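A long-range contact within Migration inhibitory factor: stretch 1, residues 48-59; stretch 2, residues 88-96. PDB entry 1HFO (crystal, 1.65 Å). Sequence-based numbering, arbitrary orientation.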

# COMPACT_ATOMS: atom_id res chain seq x y z
N SER A 48 11.22 -5.97 -8.56
CA SER A 48 12.60 -6.41 -8.54
C SER A 48 13.05 -6.43 -7.10
O SER A 48 12.72 -5.54 -6.30
N PHE A 49 13.79 -7.47 -6.74
CA PHE A 49 14.28 -7.62 -5.40
C PHE A 49 15.76 -7.98 -5.50
O PHE A 49 16.12 -8.92 -6.21
N GLY A 50 16.60 -7.21 -4.82
CA GLY A 50 18.03 -7.47 -4.87
C GLY A 50 18.57 -7.40 -6.29
O GLY A 50 19.54 -8.08 -6.63
N GLY A 51 17.92 -6.60 -7.13
CA GLY A 51 18.38 -6.46 -8.50
C GLY A 51 17.98 -7.56 -9.47
O GLY A 51 18.60 -7.70 -10.53
N SER A 52 16.96 -8.34 -9.14
CA SER A 52 16.51 -9.40 -10.03
C SER A 52 15.00 -9.49 -10.01
O SER A 52 14.36 -9.22 -8.98
N THR A 53 14.43 -9.86 -11.15
CA THR A 53 13.00 -9.99 -11.29
C THR A 53 12.51 -11.40 -10.98
O THR A 53 11.41 -11.78 -11.37
N ASN A 54 13.32 -12.19 -10.28
CA ASN A 54 12.90 -13.55 -9.94
C ASN A 54 11.84 -13.45 -8.85
O ASN A 54 11.76 -12.44 -8.16
N PRO A 55 11.02 -14.51 -8.68
CA PRO A 55 9.97 -14.52 -7.66
C PRO A 55 10.34 -13.83 -6.34
O PRO A 55 11.31 -14.20 -5.67
N ALA A 56 9.52 -12.85 -5.97
CA ALA A 56 9.71 -12.07 -4.76
C ALA A 56 8.37 -11.45 -4.40
O ALA A 56 7.44 -11.49 -5.20
N ALA A 57 8.32 -10.83 -3.22
CA ALA A 57 7.11 -10.15 -2.75
C ALA A 57 7.41 -9.28 -1.54
O ALA A 57 8.42 -9.44 -0.87
N PHE A 58 6.53 -8.32 -1.27
CA PHE A 58 6.68 -7.49 -0.09
C PHE A 58 5.24 -7.20 0.27
O PHE A 58 4.37 -7.13 -0.61
N GLY A 59 4.99 -7.08 1.56
CA GLY A 59 3.63 -6.82 1.99
C GLY A 59 3.57 -6.25 3.37
O GLY A 59 4.59 -5.95 3.99
N GLY A 88 5.86 -20.50 -3.29
CA GLY A 88 7.17 -20.95 -3.72
C GLY A 88 8.24 -19.87 -3.75
O GLY A 88 9.32 -20.08 -4.29
N ILE A 89 7.94 -18.72 -3.15
CA ILE A 89 8.90 -17.61 -3.13
C ILE A 89 9.95 -17.79 -2.04
O ILE A 89 9.63 -18.11 -0.90
N PRO A 90 11.24 -17.59 -2.38
CA PRO A 90 12.33 -17.73 -1.40
C PRO A 90 12.15 -16.75 -0.24
O PRO A 90 11.80 -15.59 -0.45
N LYS A 91 12.42 -17.22 0.97
CA LYS A 91 12.27 -16.39 2.16
C LYS A 91 13.16 -15.15 2.19
O LYS A 91 12.83 -14.17 2.86
N ASN A 92 14.29 -15.18 1.48
CA ASN A 92 15.16 -14.01 1.45
C ASN A 92 14.77 -13.04 0.34
O ASN A 92 15.50 -12.08 0.08
N ARG A 93 13.62 -13.29 -0.30
CA ARG A 93 13.13 -12.42 -1.36
C ARG A 93 11.74 -11.89 -1.02
O ARG A 93 10.94 -11.65 -1.90
N MET A 94 11.49 -11.74 0.28
CA MET A 94 10.21 -11.21 0.75
C MET A 94 10.38 -10.32 1.98
O MET A 94 11.17 -10.60 2.87
N TYR A 95 9.61 -9.23 2.01
CA TYR A 95 9.62 -8.34 3.15
C TYR A 95 8.19 -8.23 3.64
O TYR A 95 7.27 -8.19 2.84
N ILE A 96 8.03 -8.17 4.95
CA ILE A 96 6.71 -7.97 5.54
C ILE A 96 6.81 -6.86 6.58
O ILE A 96 7.61 -6.94 7.52

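Two structural ideas hold this contact together: a short parallel sheet, in which Ala57, Phe58 and Gly59 run beside Met94, Tyr95 and Ile96, and, just ahead of it, one arginine gathering the carbonyls of a looping backbone. Ser48 opens the first stretch with its side chain directed away, so the packing begins at Phe49. Its CA-to-CB bond points toward the second stretch, and a t chi1 with chi2 at -66° lays the ring over the backbone of Arg93: Arg93 CA sits 3.7 Å from the centroid of the Phe49 ring, almost on the ring normal, a CH-pi contact. The same ring reaches Asn92, with Phe49 CE1 3.3 Å from Asn92 O, and Tyr95, with Phe49 CE2 3.5 Å from Tyr95 CD2. The two aromatic planes meet obliquely, at 36°.

From Phe49 to Ser52 the chain makes a type I' turn, with glycines at both central positions. Gly50 has positive phi, which favours glycine; at Gly51 the backbone angles would jam a CB against the preceding carbonyl. The turn brings the carbonyls of Phe49 and Ser52 within reach of Arg93. This arginine starts sideways with chi1 m, extends through a t chi2, then bends at chi3 p, bringing its guanidinium up to stretch 1. Arg93 NH1 donates to Phe49 O at 3.0 Å, and Arg93 NH2 makes a weak bond to Ser52 O at 2.9 Å. Ser52, chi1 p, turns its hydroxyl back to the turn, where Ser52 OG donates to Phe49 O at 3.1 Å. Phe49 CB lies over one face of the guanidinium, so a single residue offers the arginine both a carbonyl and an apolar cover.

Thr53, with chi1 t, points away and leaves the work to its neighbours. Asn54 points toward the second stretch with chi1 m, but its main contribution is backbone: Arg93 NH2 donates to Asn54 O at 2.9 Å with a nearly straight geometry. Pro55 follows suit, Arg93 NE donating to Pro55 O at 2.9 Å. The rule is clear: an arginine without an acidic partner in these stretches can be served by carbonyls near its guanidinium plane. The ring of Pro55 also packs loosely, Pro55 CB lying 4.4 Å from Ile89 CG1.

At Ala56 the CB points away overall yet still lies 4.0 Å from Arg93 CB. Ala57 then enters the sheet, on the same face as Met94 and Ile96. Ile89, m then t, points toward stretch 1 and puts its CD1 3.8 Å from Ala57 CB, while Met94 CG comes to 4.1 Å from Ala57 CB before the rest of the methionine, m, t, m, leads away. On the other face Phe58, chi1 p, pairs with Tyr95, chi1 m: Phe58 CB and Tyr95 CB are 4.1 Å apart, after which the phenylalanine ring departs. Gly59 closes the stretch bare. An ideal CB there would stand 3.6 Å from Ile96 CD1, because Ile96, m at both chi angles, swings its end nearer to the glycine.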

# COMPACT_ATOMS: atom_id res chain seq x y z
CB SER A 48 13.47 -5.46 -9.36
OG SER A 48 13.73 -4.27 -8.63
CB PHE A 49 13.48 -8.72 -4.69
CG PHE A 49 13.68 -8.76 -3.21
CD1 PHE A 49 14.91 -9.11 -2.68
CD2 PHE A 49 12.64 -8.44 -2.34
CE1 PHE A 49 15.12 -9.14 -1.30
CE2 PHE A 49 12.83 -8.47 -0.97
CZ PHE A 49 14.07 -8.82 -0.44
CB SER A 52 17.13 -10.74 -9.66
OG SER A 52 16.96 -11.03 -8.28
CB THR A 53 12.57 -9.60 -12.72
OG1 THR A 53 11.15 -9.52 -12.79
CG2 THR A 53 13.05 -10.64 -13.72
CB ASN A 54 14.09 -14.38 -9.44
CG ASN A 54 15.03 -14.78 -10.56
OD1 ASN A 54 14.59 -15.02 -11.69
ND2 ASN A 54 16.32 -14.87 -10.27
CB PRO A 55 9.69 -16.01 -7.48
CG PRO A 55 9.83 -16.51 -8.89
CD PRO A 55 11.09 -15.81 -9.37
CB ALA A 56 10.72 -10.95 -5.03
CB ALA A 57 6.03 -11.19 -2.38
CB PHE A 58 7.46 -6.19 -0.40
CG PHE A 58 6.69 -5.20 -1.22
CD1 PHE A 58 5.91 -4.23 -0.60
CD2 PHE A 58 6.78 -5.20 -2.61
CE1 PHE A 58 5.23 -3.27 -1.36
CE2 PHE A 58 6.10 -4.24 -3.38
CZ PHE A 58 5.32 -3.27 -2.75
CB ILE A 89 8.20 -16.25 -2.90
CG1 ILE A 89 7.09 -16.03 -3.93
CG2 ILE A 89 9.21 -15.11 -3.02
CD1 ILE A 89 6.29 -14.73 -3.71
CB PRO A 90 13.58 -17.41 -2.22
CG PRO A 90 13.19 -17.78 -3.62
CD PRO A 90 11.77 -17.31 -3.72
CB LYS A 91 12.51 -17.22 3.41
CG LYS A 91 11.56 -18.39 3.53
CD LYS A 91 11.75 -19.12 4.84
CE LYS A 91 10.78 -20.27 4.97
NZ LYS A 91 11.05 -21.02 6.22
CB ASN A 92 16.64 -14.39 1.30
CG ASN A 92 16.93 -15.26 0.08
OD1 ASN A 92 16.15 -15.34 -0.87
ND2 ASN A 92 18.09 -15.91 0.09
CB ARG A 93 13.10 -13.13 -2.70
CG ARG A 93 14.51 -13.43 -3.23
CD ARG A 93 14.46 -14.08 -4.59
NE ARG A 93 14.03 -13.17 -5.65
CZ ARG A 93 14.72 -12.11 -6.06
NH1 ARG A 93 15.90 -11.82 -5.50
NH2 ARG A 93 14.24 -11.35 -7.04
CB MET A 94 9.25 -12.35 1.12
CG MET A 94 8.77 -13.16 -0.05
SD MET A 94 7.48 -14.31 0.48
CE MET A 94 8.43 -15.47 1.40
CB TYR A 95 10.04 -6.93 2.76
CG TYR A 95 11.52 -6.69 2.63
CD1 TYR A 95 12.39 -7.02 3.67
CD2 TYR A 95 12.04 -6.08 1.50
CE1 TYR A 95 13.76 -6.74 3.57
CE2 TYR A 95 13.40 -5.79 1.39
CZ TYR A 95 14.25 -6.12 2.43
OH TYR A 95 15.60 -5.83 2.31
CB ILE A 96 6.16 -9.24 6.22
CG1 ILE A 96 5.96 -10.35 5.18
CG2 ILE A 96 4.82 -8.90 6.94
CD1 ILE A 96 5.14 -9.94 3.96